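Local atomic coordinates of putative N-acetylneuraminate lyase (PDB entry 6RB7), a protein that is a putative lyase of the dihydrodipicolinate synthetase family, built on a parallel beta/alpha barrel with C-terminal helices and assembled from four chains. Residues I110-C115 with A137-I142; D166-N171 with G196-S201; C281-N286 with D315-I320. All blocks are in the same frame, centred on the assembly; numbering follows the deposited sequence.

Contact 1 of 3, residues I110-C115 with A137-I142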
loop_
_atom_site.group_PDB
_atom_site.type_symbol
_atom_site.label_atom_id
_atom_site.label_comp_id
_atom_site.label_asym_id
_atom_site.label_seq_id
_atom_site.Cartn_x
_atom_site.Cartn_y
_atom_site.Cartn_z
ATOM N N ILE A 110 -19.945 12.969 -22.400
ATOM C CA ILE A 110 -20.052 12.154 -21.179
ATOM C C ILE A 110 -19.914 13.124 -20.015
ATOM O O ILE A 110 -18.882 13.813 -19.920
ATOM C CB ILE A 110 -18.957 11.080 -21.134
ATOM C CG1 ILE A 110 -18.962 10.166 -22.357
ATOM C CG2 ILE A 110 -19.063 10.306 -19.820
ATOM C CD1 ILE A 110 -17.781 9.223 -22.421
ATOM N N ALA A 111 -20.943 13.234 -19.188
ATOM C CA ALA A 111 -20.954 14.151 -18.026
ATOM C C ALA A 111 -20.687 13.355 -16.747
ATOM O O ALA A 111 -21.485 12.524 -16.365
ATOM C CB ALA A 111 -22.256 14.882 -17.932
ATOM N N HIS A 112 -19.518 13.563 -16.157
ATOM C CA HIS A 112 -19.190 13.013 -14.832
ATOM C C HIS A 112 -20.007 13.759 -13.793
ATOM O O HIS A 112 -19.875 14.997 -13.711
ATOM C CB HIS A 112 -17.694 13.110 -14.572
ATOM C CG HIS A 112 -17.368 12.560 -13.214
ATOM N ND1 HIS A 112 -17.037 13.382 -12.162
ATOM C CD2 HIS A 112 -17.430 11.297 -12.734
ATOM C CE1 HIS A 112 -16.827 12.610 -11.094
ATOM N NE2 HIS A 112 -17.121 11.323 -11.402
ATOM N N VAL A 113 -20.856 13.035 -13.044
ATOM C CA VAL A 113 -21.831 13.681 -12.134
ATOM C C VAL A 113 -21.608 13.287 -10.686
ATOM O O VAL A 113 -22.356 13.780 -9.831
ATOM C CB VAL A 113 -23.258 13.363 -12.595
ATOM C CG1 VAL A 113 -23.559 13.998 -13.946
ATOM C CG2 VAL A 113 -23.581 11.882 -12.537
ATOM N N ALA A 114 -20.599 12.492 -10.369
ATOM C CA ALA A 114 -20.385 12.056 -8.972
ATOM C C ALA A 114 -19.940 13.260 -8.141
ATOM O O ALA A 114 -18.999 14.019 -8.528
ATOM C CB ALA A 114 -19.383 10.933 -8.904
ATOM N N CYS A 115 -20.541 13.356 -6.971
ATOM C CA CYS A 115 -20.230 14.315 -5.907
ATOM C C CYS A 115 -19.962 13.539 -4.619
ATOM O O CYS A 115 -20.181 12.345 -4.528
ATOM C CB CYS A 115 -21.410 15.244 -5.650
ATOM S SG CYS A 115 -21.852 16.208 -7.118
ATOM N N ALA A 137 -21.281 9.645 -15.972
ATOM C CA ALA A 137 -20.197 8.851 -15.369
ATOM C C ALA A 137 -20.102 9.115 -13.884
ATOM O O ALA A 137 -20.531 10.183 -13.407
ATOM C CB ALA A 137 -18.880 9.148 -16.043
ATOM N N ALA A 138 -19.480 8.188 -13.147
ATOM C CA ALA A 138 -19.287 8.375 -11.698
ATOM C C ALA A 138 -18.053 7.600 -11.235
ATOM O O ALA A 138 -17.961 6.394 -11.453
ATOM C CB ALA A 138 -20.502 7.932 -10.946
ATOM N N ILE A 139 -17.165 8.334 -10.572
ATOM C CA ILE A 139 -16.179 7.709 -9.651
ATOM C C ILE A 139 -16.928 7.023 -8.523
ATOM O O ILE A 139 -18.136 7.253 -8.323
ATOM C CB ILE A 139 -15.173 8.745 -9.147
ATOM C CG1 ILE A 139 -15.821 9.867 -8.343
ATOM C CG2 ILE A 139 -14.314 9.256 -10.292
ATOM C CD1 ILE A 139 -14.818 10.680 -7.561
ATOM N N PRO A 140 -16.272 6.186 -7.734
ATOM C CA PRO A 140 -16.881 5.646 -6.535
ATOM C C PRO A 140 -16.986 6.717 -5.455
ATOM O O PRO A 140 -16.383 7.804 -5.522
ATOM C CB PRO A 140 -15.892 4.562 -6.046
ATOM C CG PRO A 140 -14.859 4.427 -7.121
ATOM C CD PRO A 140 -14.876 5.737 -7.869
ATOM N N PRO A 141 -17.670 6.383 -4.339
ATOM C CA PRO A 141 -17.566 7.188 -3.128
ATOM C C PRO A 141 -16.100 7.293 -2.695
ATOM O O PRO A 141 -15.332 6.339 -2.854
ATOM C CB PRO A 141 -18.382 6.399 -2.104
ATOM C CG PRO A 141 -19.335 5.553 -2.950
ATOM C CD PRO A 141 -18.510 5.177 -4.168
ATOM N N ILE A 142 -15.740 8.442 -2.163
ATOM C CA ILE A 142 -14.332 8.733 -1.784
ATOM C C ILE A 142 -14.185 8.914 -0.263
ATOM O O ILE A 142 -15.198 9.028 0.457
ATOM C CB ILE A 142 -13.804 9.972 -2.531
ATOM C CG1 ILE A 142 -14.514 11.262 -2.145
ATOM C CG2 ILE A 142 -13.895 9.698 -4.023
ATOM C CD1 ILE A 142 -13.831 12.489 -2.650
HETATM O O HOH W 1 -17.610 10.279 -4.935
#
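The imidazole of H112 lies alongside A138 and I139, where strand 135-138 runs out, with CD2 3.6 Å from A138 CA. The setting is a right-handed beta-alpha-beta unit of the parallel barrel: strand 108-112, helix 118-130, strand 135-138. A parallel bridge pairs H112 with A137, whose flanking backbone bonds run from A137 N to A111 O (2.9 Å) and from V113 N to A137 O (2.9 Å). The second is much the straighter, and the donor of the first stands above the carbonyl plane of A111. Beyond the bridge the side chain takes over from the backbone. With CG anti to its own N (chi1 179°), the ring, which starts from the face shared with A137, swings its NE2 to I139; its ND1 donates outside the contact, to N78 O, and NE2 is left as the acceptor. Both ring nitrogens are therefore engaged, which fixes the flip of the ring. Apolar groups fill in around it: A114 CB touches A138 CB and I139 CG1, both at 3.8 Å, while I110 CG2 packs on A137 CB. Y154 and W155 of helix 148-160 touch A114 and A138, respectively, and Y143 of the second subunit packs on I139. At the ring edge, I139 N donates to H112 NE2 at 3.1 Å, nearly straight (168°) and only 3° out of the imidazole plane.

Contact 2 of 3, residues D166-N171 with G196-S201. Unlike the reference sequence in segment 196-201: A198 (reference Lys).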
loop_
_atom_site.group_PDB
_atom_site.type_symbol
_atom_site.label_atom_id
_atom_site.label_comp_id
_atom_site.label_asym_id
_atom_site.label_seq_id
_atom_site.Cartn_x
_atom_site.Cartn_y
_atom_site.Cartn_z
ATOM N N ASP A 166 -27.116 6.405 -20.754
ATOM C CA ASP A 166 -25.949 5.503 -20.624
ATOM C C ASP A 166 -25.111 5.886 -19.389
ATOM O O ASP A 166 -24.973 7.075 -19.072
ATOM C CB ASP A 166 -25.065 5.552 -21.851
ATOM C CG ASP A 166 -25.674 4.987 -23.126
ATOM O OD1 ASP A 166 -26.697 4.266 -23.054
ATOM O OD2 ASP A 166 -25.107 5.247 -24.178
ATOM N N PHE A 167 -24.536 4.886 -18.728
ATOM C CA PHE A 167 -23.808 5.088 -17.454
ATOM C C PHE A 167 -22.423 4.446 -17.581
ATOM O O PHE A 167 -22.290 3.238 -17.893
ATOM C CB PHE A 167 -24.559 4.483 -16.284
ATOM C CG PHE A 167 -23.991 4.810 -14.931
ATOM C CD1 PHE A 167 -22.914 4.110 -14.414
ATOM C CD2 PHE A 167 -24.573 5.795 -14.154
ATOM C CE1 PHE A 167 -22.420 4.415 -13.149
ATOM C CE2 PHE A 167 -24.063 6.111 -12.901
ATOM C CZ PHE A 167 -22.998 5.411 -12.400
ATOM N N VAL A 168 -21.403 5.223 -17.259
ATOM C CA VAL A 168 -19.969 4.792 -17.224
ATOM C C VAL A 168 -19.450 4.804 -15.797
ATOM O O VAL A 168 -19.461 5.859 -15.137
ATOM C CB VAL A 168 -19.097 5.679 -18.114
ATOM C CG1 VAL A 168 -17.650 5.245 -18.080
ATOM C CG2 VAL A 168 -19.604 5.697 -19.562
ATOM N N ILE A 169 -18.924 3.663 -15.333
ATOM C CA ILE A 169 -18.226 3.602 -14.032
ATOM C C ILE A 169 -16.809 4.111 -14.242
ATOM O O ILE A 169 -16.160 3.639 -15.191
ATOM C CB ILE A 169 -18.193 2.146 -13.553
ATOM C CG1 ILE A 169 -19.601 1.608 -13.337
ATOM C CG2 ILE A 169 -17.294 2.004 -12.332
ATOM C CD1 ILE A 169 -19.630 0.087 -13.320
ATOM N N TYR A 170 -16.322 4.987 -13.377
ATOM C CA TYR A 170 -14.929 5.473 -13.451
ATOM C C TYR A 170 -14.134 4.778 -12.353
ATOM O O TYR A 170 -14.333 5.078 -11.155
ATOM C CB TYR A 170 -14.871 6.989 -13.409
ATOM C CG TYR A 170 -13.568 7.549 -13.917
ATOM C CD1 TYR A 170 -12.408 7.373 -13.217
ATOM C CD2 TYR A 170 -13.498 8.232 -15.131
ATOM C CE1 TYR A 170 -11.209 7.910 -13.659
ATOM C CE2 TYR A 170 -12.286 8.703 -15.618
ATOM C CZ TYR A 170 -11.133 8.509 -14.899
ATOM O OH TYR A 170 -9.919 8.993 -15.332
ATOM N N ASN A 171 -13.217 3.876 -12.752
ATOM C CA ASN A 171 -12.384 3.108 -11.799
ATOM C C ASN A 171 -11.069 3.841 -11.587
ATOM O O ASN A 171 -10.307 3.986 -12.534
ATOM C CB ASN A 171 -12.175 1.684 -12.296
ATOM C CG ASN A 171 -11.452 0.811 -11.306
ATOM O OD1 ASN A 171 -11.779 0.852 -10.121
ATOM N ND2 ASN A 171 -10.458 0.047 -11.769
ATOM N N GLY A 196 -20.184 0.426 -19.503
ATOM C CA GLY A 196 -18.773 0.066 -19.346
ATOM C C GLY A 196 -18.053 0.918 -18.342
ATOM O O GLY A 196 -18.667 1.387 -17.392
ATOM N N VAL A 197 -16.742 0.958 -18.489
ATOM C CA VAL A 197 -15.804 1.360 -17.413
ATOM C C VAL A 197 -14.746 2.270 -18.030
ATOM O O VAL A 197 -14.122 1.858 -19.012
ATOM C CB VAL A 197 -15.100 0.171 -16.748
ATOM C CG1 VAL A 197 -14.197 0.625 -15.627
ATOM C CG2 VAL A 197 -16.095 -0.865 -16.277
ATOM N N ALA A 198 -14.535 3.431 -17.454
ATOM C CA ALA A 198 -13.336 4.233 -17.703
ATOM C C ALA A 198 -12.289 3.807 -16.693
ATOM O O ALA A 198 -12.510 4.010 -15.476
ATOM C CB ALA A 198 -13.649 5.694 -17.654
ATOM N N ASN A 199 -11.255 3.126 -17.155
ATOM C CA ASN A 199 -10.306 2.468 -16.229
ATOM C C ASN A 199 -9.041 3.297 -16.087
ATOM O O ASN A 199 -8.231 3.340 -17.046
ATOM C CB ASN A 199 -9.934 1.071 -16.679
ATOM C CG ASN A 199 -9.211 0.393 -15.539
ATOM O OD1 ASN A 199 -9.822 0.218 -14.489
ATOM N ND2 ASN A 199 -7.916 0.146 -15.672
ATOM N N SER A 200 -8.802 3.799 -14.871
ATOM C CA SER A 200 -7.591 4.608 -14.574
ATOM C C SER A 200 -6.666 3.896 -13.580
ATOM O O SER A 200 -5.634 4.481 -13.258
ATOM C CB SER A 200 -7.915 5.996 -14.116
ATOM O OG SER A 200 -8.269 6.775 -15.276
ATOM N N SER A 201 -6.949 2.652 -13.209
ATOM C CA SER A 201 -5.968 1.833 -12.488
ATOM C C SER A 201 -4.790 1.599 -13.434
ATOM O O SER A 201 -4.957 1.676 -14.659
ATOM C CB SER A 201 -6.568 0.541 -12.012
ATOM O OG SER A 201 -6.748 -0.371 -13.077
#
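Extended first torsions in N171 (chi1 -174°) and N199 (chi1 -168°), each with CG anti to its backbone N, lay these two side chains side by side and pointing the same way from paired positions on neighbouring parallel strands of the barrel. N171 ND2 donates to N199 OD1 at 2.8 Å, almost straight and in the amide plane of N171, although the two amides are turned 28° apart. N199 ND2 passes the chain of bonds on to S201 OG, which also pairs with D206, and N171 OD1 receives L180 N, so the amide orientations are fixed from several directions. V197 CG1 packs beside this pair, 4.0 Å from N171 CB. The opposite face, with V168, Y170 and A198, is packed mainly around A198 CB, an alanine where the reference sequence has lysine. V168 CG1 lies 4.0 Å and Y170 CD2 3.6 Å from A198 CB, and A198 O sits over one face of the tyrosine ring, offset toward the rim. Y170 OH is hydrogen-bonded to S200 OG at 2.8 Å. Between the two faces a parallel ladder of backbone bonds continues past the strand end, from I169 N to G196 O (3.1 Å) as far as S200 N to N171 O (2.8 Å). Strand 135-138 flanks strand 166-171 on its other edge; helix 204-214 packs on N171 and N199, and W155 of helix 148-160 touches I169.

Contact 3 of 3, residues C281-N286 with D315-I320; sequences CSAHGN and DEDMEI
Hydrogen bonding centres on the carboxylate of D317, which grips two successive backbone amides of the loop. H284 N donates to D317 OD1 at 2.8 Å and G285 N to D317 OD2 at 2.9 Å. Both oxygens are met on their syn sides, with the donors 27° and 31° out of the carboxylate plane, so the group faces the loop as a two-pronged acceptor. OD2 takes a further bond from V314 N, just ahead of its own segment, and the carboxylate thereby ties both chain stretches together while its rotation is fixed by three donors. The carboxylate is buried, and if it is ionised the three N-H groups would be expected to stabilise its charge. Van der Waals contact adds to this grip. A283 CB lies 3.5 Å from D317 OD1, and H284 CB rests against both oxygens. One helical turn further on, I320 covers the start of the loop: its CD1 comes to 3.8 Å from A283 CA, and its CG2 to 3.7 Å from S282 OG, a hydroxyl whose hydrogen bond goes back to K279 O. Contacts with the second subunit involve H284, whose ring stacks on Y149 of that chain and whose O is bonded to the same residue's OH. In the fold, the loop is the turn between helices 263-281 and 287-299, with N286 as N-cap of the latter through OD1 to Y288 N; the first turn of helix 317-335 packs against it, joining the three C-terminal helices at this end.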
loop_
_atom_site.group_PDB
_atom_site.type_symbol
_atom_site.label_atom_id
_atom_site.label_comp_id
_atom_site.label_asym_id
_atom_site.label_seq_id
_atom_site.Cartn_x
_atom_site.Cartn_y
_atom_site.Cartn_z
ATOM N N CYS A 281 4.616 17.640 -15.796
ATOM C CA CYS A 281 4.494 17.236 -14.366
ATOM C C CYS A 281 5.715 17.664 -13.562
ATOM O O CYS A 281 5.677 17.526 -12.319
ATOM C CB CYS A 281 4.290 15.734 -14.283
ATOM S SG CYS A 281 2.644 15.228 -14.843
ATOM N N SER A 282 6.753 18.198 -14.203
ATOM C CA SER A 282 8.016 18.620 -13.546
ATOM C C SER A 282 7.885 20.016 -12.916
ATOM O O SER A 282 8.806 20.431 -12.205
ATOM C CB SER A 282 9.176 18.547 -14.493
ATOM O OG SER A 282 9.180 19.630 -15.421
ATOM N N ALA A 283 6.805 20.731 -13.182
ATOM C CA ALA A 283 6.556 22.075 -12.659
ATOM C C ALA A 283 6.223 22.026 -11.164
ATOM O O ALA A 283 5.726 21.004 -10.651
ATOM C CB ALA A 283 5.453 22.748 -13.458
ATOM N N HIS A 284 6.425 23.156 -10.509
ATOM C CA HIS A 284 5.926 23.397 -9.136
ATOM C C HIS A 284 4.393 23.463 -9.163
ATOM O O HIS A 284 3.731 22.766 -8.366
ATOM C CB HIS A 284 6.573 24.665 -8.600
ATOM C CG HIS A 284 6.093 25.101 -7.268
ATOM N ND1 HIS A 284 6.758 24.783 -6.107
ATOM C CD2 HIS A 284 5.029 25.847 -6.907
ATOM C CE1 HIS A 284 6.142 25.361 -5.101
ATOM N NE2 HIS A 284 5.108 25.998 -5.545
ATOM N N GLY A 285 3.828 24.261 -10.058
ATOM C CA GLY A 285 2.384 24.348 -10.273
ATOM C C GLY A 285 1.816 23.028 -10.740
ATOM O O GLY A 285 2.547 22.168 -11.309
ATOM N N ASN A 286 0.517 22.871 -10.527
ATOM C CA ASN A 286 -0.248 21.665 -10.901
ATOM C C ASN A 286 -0.170 21.450 -12.418
ATOM O O ASN A 286 -0.156 22.404 -13.213
ATOM C CB ASN A 286 -1.677 21.839 -10.420
ATOM C CG ASN A 286 -2.550 20.654 -10.767
ATOM O OD1 ASN A 286 -3.295 20.732 -11.760
ATOM N ND2 ASN A 286 -2.466 19.611 -9.945
ATOM N N ASP A 315 6.812 31.752 -11.038
ATOM C CA ASP A 315 7.575 32.382 -12.150
ATOM C C ASP A 315 8.510 31.358 -12.804
ATOM O O ASP A 315 8.588 31.342 -14.059
ATOM C CB ASP A 315 8.379 33.589 -11.655
ATOM C CG ASP A 315 7.558 34.692 -11.028
ATOM O OD1 ASP A 315 6.371 34.797 -11.380
ATOM O OD2 ASP A 315 8.138 35.460 -10.222
ATOM N N GLU A 316 9.185 30.542 -11.995
ATOM C CA GLU A 316 10.198 29.553 -12.434
ATOM C C GLU A 316 9.532 28.508 -13.338
ATOM O O GLU A 316 10.218 27.912 -14.163
ATOM C CB GLU A 316 10.830 28.876 -11.213
ATOM C CG GLU A 316 11.696 29.807 -10.354
ATOM C CD GLU A 316 10.969 30.870 -9.529
ATOM O OE1 GLU A 316 9.734 30.724 -9.287
ATOM O OE2 GLU A 316 11.626 31.868 -9.135
ATOM N N ASP A 317 8.221 28.337 -13.247
ATOM C CA ASP A 317 7.550 27.335 -14.094
ATOM C C ASP A 317 7.373 27.801 -15.538
ATOM O O ASP A 317 7.091 26.983 -16.385
ATOM C CB ASP A 317 6.166 27.002 -13.542
ATOM C CG ASP A 317 6.170 26.173 -12.276
ATOM O OD1 ASP A 317 7.163 25.421 -12.062
ATOM O OD2 ASP A 317 5.184 26.316 -11.529
ATOM N N MET A 318 7.488 29.099 -15.831
ATOM C CA MET A 318 7.139 29.537 -17.213
ATOM C C MET A 318 8.154 28.972 -18.213
ATOM O O MET A 318 7.750 28.736 -19.347
ATOM C CB MET A 318 7.017 31.054 -17.358
ATOM C CG MET A 318 6.625 31.481 -18.779
ATOM S SD MET A 318 4.987 30.896 -19.404
ATOM C CE MET A 318 4.058 30.839 -17.872
ATOM N N GLU A 319 9.400 28.682 -17.805
ATOM C CA GLU A 319 10.384 28.023 -18.698
ATOM C C GLU A 319 9.900 26.615 -19.061
ATOM O O GLU A 319 10.029 26.173 -20.216
ATOM C CB GLU A 319 11.731 27.890 -17.978
ATOM C CG GLU A 319 12.891 27.489 -18.869
ATOM C CD GLU A 319 14.255 28.021 -18.425
ATOM O OE1 GLU A 319 14.636 27.840 -17.232
ATOM O OE2 GLU A 319 14.943 28.628 -19.273
ATOM N N ILE A 320 9.336 25.909 -18.078
ATOM C CA ILE A 320 8.810 24.537 -18.287
ATOM C C ILE A 320 7.578 24.606 -19.205
ATOM O O ILE A 320 7.452 23.776 -20.135
ATOM C CB ILE A 320 8.500 23.891 -16.927
ATOM C CG1 ILE A 320 9.794 23.646 -16.144
ATOM C CG2 ILE A 320 7.702 22.604 -17.102
ATOM C CD1 ILE A 320 9.589 23.277 -14.670
#

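Overall arrangement
Contacts 1 and 2 are parts of one barrel sheet, their centres 9 Å apart. Strands 135-138 and 166-171 are neighbours in it, so A138 N and O probably bond to V168 O (3.1 Å) and Y170 N (2.9 Å). Contact 3 belongs to the C-terminal helices; its centre is 29 Å from that of contact 1 and 31 Å from that of contact 2, with nearest atoms about 15 and 14 Å away. The residues that bind bicine, A260, G261 and K262, immediately precede helix 263-281, whereas contact 3 uses the loop leaving its other end. A magnesium ion lies about 6 Å from G285, too far for coordination. Contacts 1 and 3 both meet the second subunit.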